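Local coordinates for UPF0255 protein frsA (Vibrio vulnificus, PDB 4I4C), which probably hydrolyses carboxylic esters to an alcohol and a carboxylate and has an alpha/beta-hydrolase fold, at residues A121-F126 / L212-L217; C131-G136 / D203-D208; S155-A160 / T181-L186. One frame throughout, in Å; residues are numbered along the deposited sequence.

The three contacts fasten the helices 121-136 and 144-163, which precede the main sheet in the chain, to the first strands and connections of the alpha/beta-hydrolase core. They are nested along the chain: interaction 3 lies inside the loop closed by interaction 2, which lies inside that of interaction 1. Interactions 1 and 2 share helix 121-136, and their centres are about 15 Å apart; the centre of interaction 3 lies about 11 Å from the first and 13 Å from the second. Interaction 3 touches both: Ser122 is hydrogen-bonded to Ala160, and Gln206 to His183. Helices and core thus meet at a surface salt bridge, a buried polar bond and a cluster of rings.

Interaction 1: A121-F126 / L212-L217; sequences ASEALF and LFRDHL
Glu123 and Arg214 meet from opposite directions, and the two side chains account for the whole contact between these helical segments, bridging backbones whose nearest CA atoms, those of Glu123 and Arg214, are still 10.1 Å apart. The closest atoms are Glu123 OE1 and Arg214 NH1, modelled 2.4 Å from each other; the salt bridge is clear, but so short a length is doubtful. OE1 lies at the edge of the guanidinium, with the carboxylate plane turned 46° from it. Behind the charges, the methylene carbon CD of Arg214 lies 3.4 Å from OE2 of Glu123.

A bend at chi3 (59°) in an otherwise extended arginine chain brings the guanidinium back within reach of the next residue, Asp215. That carboxylate takes the NE and NH2 side of the group: Arg214 NE to Asp215 OD1 at 2.9 Å, from above the carboxylate plane, and Arg214 NH2 to Asp215 OD2 at 3.0 Å, nearly straight and in the guanidinium plane. With two nitrogens held side-on by Asp215, the rotation of the group is fixed and NH1 is presented to Glu123. Two carboxylates around one guanidinium probably also ease the nearness of Arg211.

Glu123 OE2 has a further, weak hydrogen bond to Trp210 NE1, at the start of the same helix as Arg214. The salt-bridge network lies at the surface. Close by, Trp210 stacks on Phe126 and meets Phe213, while Leu212, Phe213 and Leu217 of helix 210-217 lie on Met224 of strand 223-226. Helix 394-413 takes the His216 side, and helix 144-163 packs against Leu125 and Phe126 of helix 121-136.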
loop_
_atom_site.group_PDB
_atom_site.type_symbol
_atom_site.label_atom_id
_atom_site.label_comp_id
_atom_site.label_asym_id
_atom_site.label_seq_id
_atom_site.Cartn_x
_atom_site.Cartn_y
_atom_site.Cartn_z
ATOM N N ALA A 121 24.697 -5.248 2.420
ATOM C CA ALA A 121 23.949 -6.496 2.438
ATOM C C ALA A 121 22.489 -6.283 2.872
ATOM O O ALA A 121 21.567 -6.847 2.272
ATOM C CB ALA A 121 24.627 -7.492 3.345
ATOM N N SER A 122 22.296 -5.467 3.912
ATOM C CA SER A 122 20.966 -5.162 4.436
ATOM C C SER A 122 20.127 -4.483 3.366
ATOM O O SER A 122 18.982 -4.870 3.099
ATOM C CB SER A 122 21.076 -4.229 5.650
ATOM O OG SER A 122 19.843 -4.128 6.329
ATOM N N GLU A 123 20.710 -3.460 2.757
ATOM C CA GLU A 123 20.011 -2.682 1.750
ATOM C C GLU A 123 19.719 -3.487 0.488
ATOM O O GLU A 123 18.733 -3.225 -0.209
ATOM C CB GLU A 123 20.807 -1.427 1.413
ATOM C CG GLU A 123 20.791 -0.401 2.540
ATOM C CD GLU A 123 19.376 -0.078 3.002
ATOM O OE1 GLU A 123 18.510 0.167 2.131
ATOM O OE2 GLU A 123 19.130 -0.077 4.230
ATOM N N ALA A 124 20.567 -4.471 0.201
ATOM C CA ALA A 124 20.370 -5.262 -0.996
ATOM C C ALA A 124 19.174 -6.171 -0.760
ATOM O O ALA A 124 18.402 -6.457 -1.676
ATOM C CB ALA A 124 21.631 -6.081 -1.325
ATOM N N LEU A 125 19.011 -6.611 0.480
ATOM C CA LEU A 125 17.910 -7.510 0.794
ATOM C C LEU A 125 16.580 -6.751 0.799
ATOM O O LEU A 125 15.565 -7.293 0.361
ATOM C CB LEU A 125 18.147 -8.271 2.108
ATOM C CG LEU A 125 19.189 -9.401 2.052
ATOM C CD1 LEU A 125 19.667 -9.801 3.447
ATOM C CD2 LEU A 125 18.632 -10.614 1.324
ATOM N N PHE A 126 16.596 -5.506 1.287
ATOM C CA PHE A 126 15.415 -4.636 1.223
ATOM C C PHE A 126 15.028 -4.380 -0.234
ATOM O O PHE A 126 13.856 -4.438 -0.581
ATOM C CB PHE A 126 15.651 -3.312 1.963
ATOM C CG PHE A 126 15.480 -3.408 3.461
ATOM C CD1 PHE A 126 14.340 -3.990 4.002
ATOM C CD2 PHE A 126 16.452 -2.915 4.320
ATOM C CE1 PHE A 126 14.177 -4.089 5.378
ATOM C CE2 PHE A 126 16.295 -3.001 5.701
ATOM C CZ PHE A 126 15.159 -3.592 6.228
ATOM N N LEU A 212 10.618 4.980 3.780
ATOM C CA LEU A 212 9.896 5.980 4.572
ATOM C C LEU A 212 10.607 6.125 5.912
ATOM O O LEU A 212 10.876 7.240 6.364
ATOM C CB LEU A 212 8.449 5.564 4.793
ATOM C CG LEU A 212 7.639 6.483 5.691
ATOM C CD1 LEU A 212 7.702 7.904 5.137
ATOM C CD2 LEU A 212 6.210 5.960 5.743
ATOM N N PHE A 213 10.917 4.987 6.529
ATOM C CA PHE A 213 11.685 4.957 7.779
ATOM C C PHE A 213 13.152 5.349 7.566
ATOM O O PHE A 213 13.659 6.230 8.247
ATOM C CB PHE A 213 11.606 3.565 8.429
ATOM C CG PHE A 213 12.518 3.389 9.622
ATOM C CD1 PHE A 213 12.180 3.926 10.858
ATOM C CD2 PHE A 213 13.701 2.679 9.515
ATOM C CE1 PHE A 213 13.009 3.758 11.955
ATOM C CE2 PHE A 213 14.533 2.512 10.615
ATOM C CZ PHE A 213 14.182 3.051 11.829
ATOM N N ARG A 214 13.835 4.700 6.626
ATOM C CA ARG A 214 15.288 4.887 6.481
ATOM C C ARG A 214 15.691 6.316 6.119
ATOM O O ARG A 214 16.642 6.857 6.672
ATOM C CB ARG A 214 15.876 3.919 5.444
ATOM C CG ARG A 214 17.394 3.777 5.512
ATOM C CD ARG A 214 17.935 3.124 4.218
ATOM N NE ARG A 214 17.582 3.927 3.047
ATOM C CZ ARG A 214 17.888 3.627 1.788
ATOM N NH1 ARG A 214 18.571 2.522 1.493
ATOM N NH2 ARG A 214 17.508 4.448 0.821
ATOM N N ASP A 215 14.955 6.922 5.197
ATOM C CA ASP A 215 15.368 8.194 4.626
ATOM C C ASP A 215 14.658 9.402 5.232
ATOM O O ASP A 215 15.013 10.541 4.924
ATOM C CB ASP A 215 15.148 8.179 3.114
ATOM C CG ASP A 215 16.083 7.209 2.392
ATOM O OD1 ASP A 215 17.116 6.817 2.973
ATOM O OD2 ASP A 215 15.789 6.842 1.239
ATOM N N HIS A 216 13.662 9.159 6.081
ATOM C CA HIS A 216 12.844 10.241 6.622
ATOM C C HIS A 216 12.590 10.161 8.132
ATOM O O HIS A 216 13.077 10.997 8.890
ATOM C CB HIS A 216 11.530 10.358 5.846
ATOM C CG HIS A 216 11.722 10.677 4.394
ATOM N ND1 HIS A 216 12.143 9.738 3.478
ATOM C CD2 HIS A 216 11.569 11.832 3.705
ATOM C CE1 HIS A 216 12.236 10.298 2.286
ATOM N NE2 HIS A 216 11.891 11.569 2.395
ATOM N N LEU A 217 11.826 9.168 8.567
ATOM C CA LEU A 217 11.469 9.070 9.976
ATOM C C LEU A 217 12.680 8.833 10.888
ATOM O O LEU A 217 12.749 9.378 11.993
ATOM C CB LEU A 217 10.425 7.977 10.181
ATOM C CG LEU A 217 9.110 8.161 9.429
ATOM C CD1 LEU A 217 8.270 6.894 9.519
ATOM C CD2 LEU A 217 8.356 9.340 9.986
#

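Interaction 2: C131-G136 / D203-D208; sequences CYSIAG and DSLQTD
Leu205 and Asp208 converge on the hydroxyl of Ser133 from a single tight turn, in the connection that leads from strand 193-199 to helix 210-217 of the alpha/beta-hydrolase fold. Leu205 comes first, bringing CD1 to 3.5 Å from Ser133 OG and placing a methyl beside the hydroxyl. The next two residues, Gln206 and Thr207, have the backbone angles of a type I beta turn, which Asp208 N closes onto Leu205 O at 3.0 Å. The amide of Gln206 is hydrogen-bonded by Asp228 and Thr226, while Thr207 lies against Tyr157 of helix 144-163.

Asp208 then turns back toward helix 121-136. Ser133, whose OG stands anti to the backbone N (chi1 175°), gives its hydroxyl proton to Asp208 OD1 over 2.8 Å, on the syn side and a little out of the carboxylate plane. All three touching residues are buried, and the side chain of Asp208 lies about 5 Å from a bound polyether, probably from the crystallisation liquor. The second oxygen ties the turn to its own start: Leu205 N points at Asp208 OD2, 3.0 Å away and almost perfectly straight, arriving from well above the carboxylate plane.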
loop_
_atom_site.group_PDB
_atom_site.type_symbol
_atom_site.label_atom_id
_atom_site.label_comp_id
_atom_site.label_asym_id
_atom_site.label_seq_id
_atom_site.Cartn_x
_atom_site.Cartn_y
_atom_site.Cartn_z
ATOM N N CYS A 131 11.384 -5.970 -4.880
ATOM C CA CYS A 131 11.223 -6.597 -6.192
ATOM C C CYS A 131 10.231 -7.748 -6.127
ATOM O O CYS A 131 9.408 -7.899 -7.018
ATOM C CB CYS A 131 12.556 -7.066 -6.762
ATOM S SG CYS A 131 13.633 -5.703 -7.173
ATOM N N TYR A 132 10.318 -8.544 -5.062
ATOM C CA TYR A 132 9.394 -9.642 -4.833
ATOM C C TYR A 132 7.949 -9.169 -4.620
ATOM O O TYR A 132 7.007 -9.821 -5.075
ATOM C CB TYR A 132 9.828 -10.463 -3.610
ATOM C CG TYR A 132 11.113 -11.224 -3.784
ATOM C CD1 TYR A 132 11.417 -11.852 -4.993
ATOM C CD2 TYR A 132 12.035 -11.304 -2.752
ATOM C CE1 TYR A 132 12.595 -12.542 -5.162
ATOM C CE2 TYR A 132 13.230 -11.996 -2.917
ATOM C CZ TYR A 132 13.499 -12.616 -4.124
ATOM O OH TYR A 132 14.676 -13.316 -4.307
ATOM N N SER A 133 7.783 -8.069 -3.886
ATOM C CA SER A 133 6.470 -7.455 -3.678
ATOM C C SER A 133 5.858 -7.011 -5.006
ATOM O O SER A 133 4.702 -7.318 -5.311
ATOM C CB SER A 133 6.561 -6.272 -2.703
ATOM O OG SER A 133 5.310 -5.605 -2.600
ATOM N N ILE A 134 6.635 -6.289 -5.798
ATOM C CA ILE A 134 6.201 -5.912 -7.146
ATOM C C ILE A 134 5.873 -7.135 -8.025
ATOM O O ILE A 134 4.896 -7.128 -8.785
ATOM C CB ILE A 134 7.269 -5.040 -7.828
ATOM C CG1 ILE A 134 7.382 -3.701 -7.084
ATOM C CG2 ILE A 134 6.943 -4.848 -9.295
ATOM C CD1 ILE A 134 8.661 -2.936 -7.342
ATOM N N ALA A 135 6.689 -8.186 -7.919
ATOM C CA ALA A 135 6.403 -9.450 -8.612
ATOM C C ALA A 135 4.983 -9.953 -8.323
ATOM O O ALA A 135 4.307 -10.489 -9.202
ATOM C CB ALA A 135 7.438 -10.522 -8.239
ATOM N N GLY A 136 4.528 -9.777 -7.083
ATOM C CA GLY A 136 3.214 -10.259 -6.705
ATOM C C GLY A 136 2.100 -9.246 -6.949
ATOM O O GLY A 136 0.912 -9.590 -6.979
ATOM N N ASP A 203 -3.304 -2.510 -2.671
ATOM C CA ASP A 203 -2.389 -3.284 -3.519
ATOM C C ASP A 203 -0.918 -3.146 -3.119
ATOM O O ASP A 203 -0.013 -3.456 -3.904
ATOM C CB ASP A 203 -2.601 -2.997 -5.017
ATOM C CG ASP A 203 -2.447 -1.529 -5.369
ATOM O OD1 ASP A 203 -1.694 -0.808 -4.693
ATOM O OD2 ASP A 203 -3.084 -1.091 -6.349
ATOM N N SER A 204 -0.685 -2.679 -1.893
ATOM C CA SER A 204 0.674 -2.633 -1.362
ATOM C C SER A 204 0.794 -3.660 -0.243
ATOM O O SER A 204 -0.212 -4.156 0.262
ATOM C CB SER A 204 0.981 -1.232 -0.801
ATOM O OG SER A 204 1.211 -0.278 -1.834
ATOM N N LEU A 205 2.022 -3.968 0.149
ATOM C CA LEU A 205 2.264 -4.771 1.338
ATOM C C LEU A 205 2.933 -3.853 2.357
ATOM O O LEU A 205 3.571 -2.862 1.982
ATOM C CB LEU A 205 3.187 -5.963 1.018
ATOM C CG LEU A 205 2.877 -6.936 -0.125
ATOM C CD1 LEU A 205 4.031 -7.924 -0.263
ATOM C CD2 LEU A 205 1.562 -7.690 0.060
ATOM N N GLN A 206 2.814 -4.185 3.640
ATOM C CA GLN A 206 3.347 -3.324 4.696
ATOM C C GLN A 206 4.871 -3.198 4.652
ATOM O O GLN A 206 5.464 -2.277 5.234
ATOM C CB GLN A 206 2.881 -3.818 6.064
ATOM C CG GLN A 206 3.383 -5.191 6.458
ATOM C CD GLN A 206 3.050 -5.481 7.902
ATOM O OE1 GLN A 206 3.752 -5.036 8.796
ATOM N NE2 GLN A 206 1.958 -6.200 8.138
ATOM N N THR A 207 5.495 -4.131 3.937
ATOM C CA THR A 207 6.941 -4.171 3.807
ATOM C C THR A 207 7.434 -3.293 2.634
ATOM O O THR A 207 8.609 -3.318 2.294
ATOM C CB THR A 207 7.446 -5.652 3.676
ATOM O OG1 THR A 207 6.621 -6.358 2.754
ATOM C CG2 THR A 207 7.375 -6.381 5.021
ATOM N N ASP A 208 6.542 -2.505 2.032
ATOM C CA ASP A 208 6.906 -1.697 0.863
ATOM C C ASP A 208 7.325 -0.271 1.223
ATOM O O ASP A 208 7.428 0.572 0.341
ATOM C CB ASP A 208 5.746 -1.615 -0.157
ATOM C CG ASP A 208 5.374 -2.964 -0.758
ATOM O OD1 ASP A 208 6.105 -3.945 -0.516
ATOM O OD2 ASP A 208 4.346 -3.038 -1.473
#

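Interaction 3: S155-A160 / T181-L186; sequences SAYLEA and TAHLHL
Tyr157 and His185 come from opposite directions, phenol hydroxyl at the imidazole edge. Tyr157 OH and His185 NE2 share a hydrogen bond of 2.8 Å in which either could be the donor. Each lies near the plane of the other's ring, yet the two planes are turned 80° apart, so the rings meet rim to rim and neither covers a face. The torsion that puts the phenol there is chi1 of Tyr157 (-156°), which sets CG roughly opposite the backbone N and swings the ring out toward the strand.

Two residues earlier on that strand, His183 presents a face instead. The edge of Tyr157 is directed at it in a T-shaped pair, with ring centroids 5.8 Å apart. Two positions apart on a strand, His183 and His185 point to the same side, toward helix 144-163. Strand 178-186 is the antiparallel second strand of the alpha/beta-hydrolase sheet, between 167-175 and 223-226, and the axes of segments 155-160 and 181-186 come within 12.0 Å, 27° from parallel.

Leu158 crosses His183 at about a right angle and sets CD2 at the imidazole edge, in plane, 3.7 Å from His183 NE2. His183 ND1 is hydrogen-bonded to Gln206 OE1 and His185 ND1 to the carbonyl of Met224, which is consistent with the ring orientations as modelled. Phe126 of helix 121-136 meets Tyr157 edge-to-face.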
loop_
_atom_site.group_PDB
_atom_site.type_symbol
_atom_site.label_atom_id
_atom_site.label_comp_id
_atom_site.label_asym_id
_atom_site.label_seq_id
_atom_site.Cartn_x
_atom_site.Cartn_y
_atom_site.Cartn_z
ATOM N N SER A 155 10.246 -13.029 3.602
ATOM C CA SER A 155 11.499 -13.592 4.108
ATOM C C SER A 155 12.684 -12.644 3.819
ATOM O O SER A 155 13.574 -12.482 4.639
ATOM C CB SER A 155 11.747 -15.026 3.591
ATOM O OG SER A 155 11.896 -15.068 2.187
ATOM N N ALA A 156 12.664 -11.963 2.682
ATOM C CA ALA A 156 13.741 -11.044 2.383
ATOM C C ALA A 156 13.753 -9.830 3.322
ATOM O O ALA A 156 14.821 -9.336 3.692
ATOM C CB ALA A 156 13.710 -10.620 0.905
ATOM N N TYR A 157 12.572 -9.348 3.701
ATOM C CA TYR A 157 12.478 -8.204 4.607
ATOM C C TYR A 157 13.084 -8.510 5.974
ATOM O O TYR A 157 13.800 -7.686 6.545
ATOM C CB TYR A 157 11.015 -7.785 4.791
ATOM C CG TYR A 157 10.824 -6.336 5.208
ATOM C CD1 TYR A 157 10.818 -5.315 4.260
ATOM C CD2 TYR A 157 10.634 -5.993 6.543
ATOM C CE1 TYR A 157 10.633 -4.000 4.625
ATOM C CE2 TYR A 157 10.448 -4.663 6.924
ATOM C CZ TYR A 157 10.450 -3.678 5.958
ATOM O OH TYR A 157 10.270 -2.363 6.307
ATOM N N LEU A 158 12.768 -9.679 6.516
ATOM C CA LEU A 158 13.275 -10.037 7.837
ATOM C C LEU A 158 14.785 -10.256 7.796
ATOM O O LEU A 158 15.503 -9.840 8.706
ATOM C CB LEU A 158 12.527 -11.244 8.409
ATOM C CG LEU A 158 11.002 -11.079 8.479
ATOM C CD1 LEU A 158 10.326 -12.345 8.990
ATOM C CD2 LEU A 158 10.606 -9.886 9.344
ATOM N N GLU A 159 15.273 -10.869 6.714
ATOM C CA GLU A 159 16.709 -11.057 6.535
ATOM C C GLU A 159 17.449 -9.716 6.392
ATOM O O GLU A 159 18.556 -9.544 6.906
ATOM C CB GLU A 159 16.996 -11.999 5.347
ATOM C CG GLU A 159 18.392 -12.582 5.345
ATOM C CD GLU A 159 18.774 -13.200 6.685
ATOM O OE1 GLU A 159 18.106 -14.170 7.109
ATOM O OE2 GLU A 159 19.735 -12.705 7.318
ATOM N N ALA A 160 16.832 -8.761 5.709
ATOM C CA ALA A 160 17.366 -7.402 5.665
ATOM C C ALA A 160 17.345 -6.776 7.063
ATOM O O ALA A 160 18.313 -6.155 7.488
ATOM C CB ALA A 160 16.550 -6.540 4.716
ATOM N N THR A 181 -0.274 -8.888 12.576
ATOM C CA THR A 181 1.179 -8.852 12.420
ATOM C C THR A 181 1.653 -7.464 12.004
ATOM O O THR A 181 1.254 -6.950 10.955
ATOM C CB THR A 181 1.676 -9.842 11.366
ATOM O OG1 THR A 181 1.267 -11.170 11.717
ATOM C CG2 THR A 181 3.196 -9.792 11.284
ATOM N N ALA A 182 2.519 -6.870 12.816
ATOM C CA ALA A 182 3.022 -5.531 12.528
ATOM C C ALA A 182 4.547 -5.473 12.629
ATOM O O ALA A 182 5.164 -6.271 13.333
ATOM C CB ALA A 182 2.361 -4.498 13.469
ATOM N N HIS A 183 5.160 -4.530 11.926
ATOM C CA HIS A 183 6.611 -4.397 11.984
ATOM C C HIS A 183 7.032 -3.067 12.613
ATOM O O HIS A 183 6.764 -2.001 12.072
ATOM C CB HIS A 183 7.233 -4.543 10.592
ATOM C CG HIS A 183 7.136 -5.924 10.026
ATOM N ND1 HIS A 183 5.966 -6.443 9.512
ATOM C CD2 HIS A 183 8.066 -6.904 9.894
ATOM C CE1 HIS A 183 6.180 -7.674 9.084
ATOM N NE2 HIS A 183 7.449 -7.976 9.306
ATOM N N LEU A 184 7.717 -3.152 13.748
ATOM C CA LEU A 184 8.199 -1.976 14.463
ATOM C C LEU A 184 9.655 -1.702 14.120
ATOM O O LEU A 184 10.529 -2.505 14.415
ATOM C CB LEU A 184 8.043 -2.178 15.976
ATOM C CG LEU A 184 8.506 -1.056 16.909
ATOM C CD1 LEU A 184 7.675 0.225 16.705
ATOM C CD2 LEU A 184 8.432 -1.528 18.369
ATOM N N HIS A 185 9.900 -0.571 13.480
ATOM C CA HIS A 185 11.235 -0.154 13.081
ATOM C C HIS A 185 11.747 0.902 14.051
ATOM O O HIS A 185 11.149 1.968 14.175
ATOM C CB HIS A 185 11.192 0.462 11.681
ATOM C CG HIS A 185 10.509 -0.397 10.666
ATOM N ND1 HIS A 185 9.169 -0.691 10.720
ATOM C CD2 HIS A 185 10.998 -1.028 9.568
ATOM C CE1 HIS A 185 8.852 -1.475 9.696
ATOM N NE2 HIS A 185 9.942 -1.689 8.989
ATOM N N LEU A 186 12.862 0.622 14.718
ATOM C CA LEU A 186 13.433 1.574 15.671
ATOM C C LEU A 186 14.866 1.954 15.302
ATOM O O LEU A 186 15.613 1.128 14.791
ATOM C CB LEU A 186 13.403 0.973 17.070
ATOM C CG LEU A 186 12.029 0.502 17.527
ATOM C CD1 LEU A 186 12.155 -0.827 18.237
ATOM C CD2 LEU A 186 11.374 1.551 18.428
#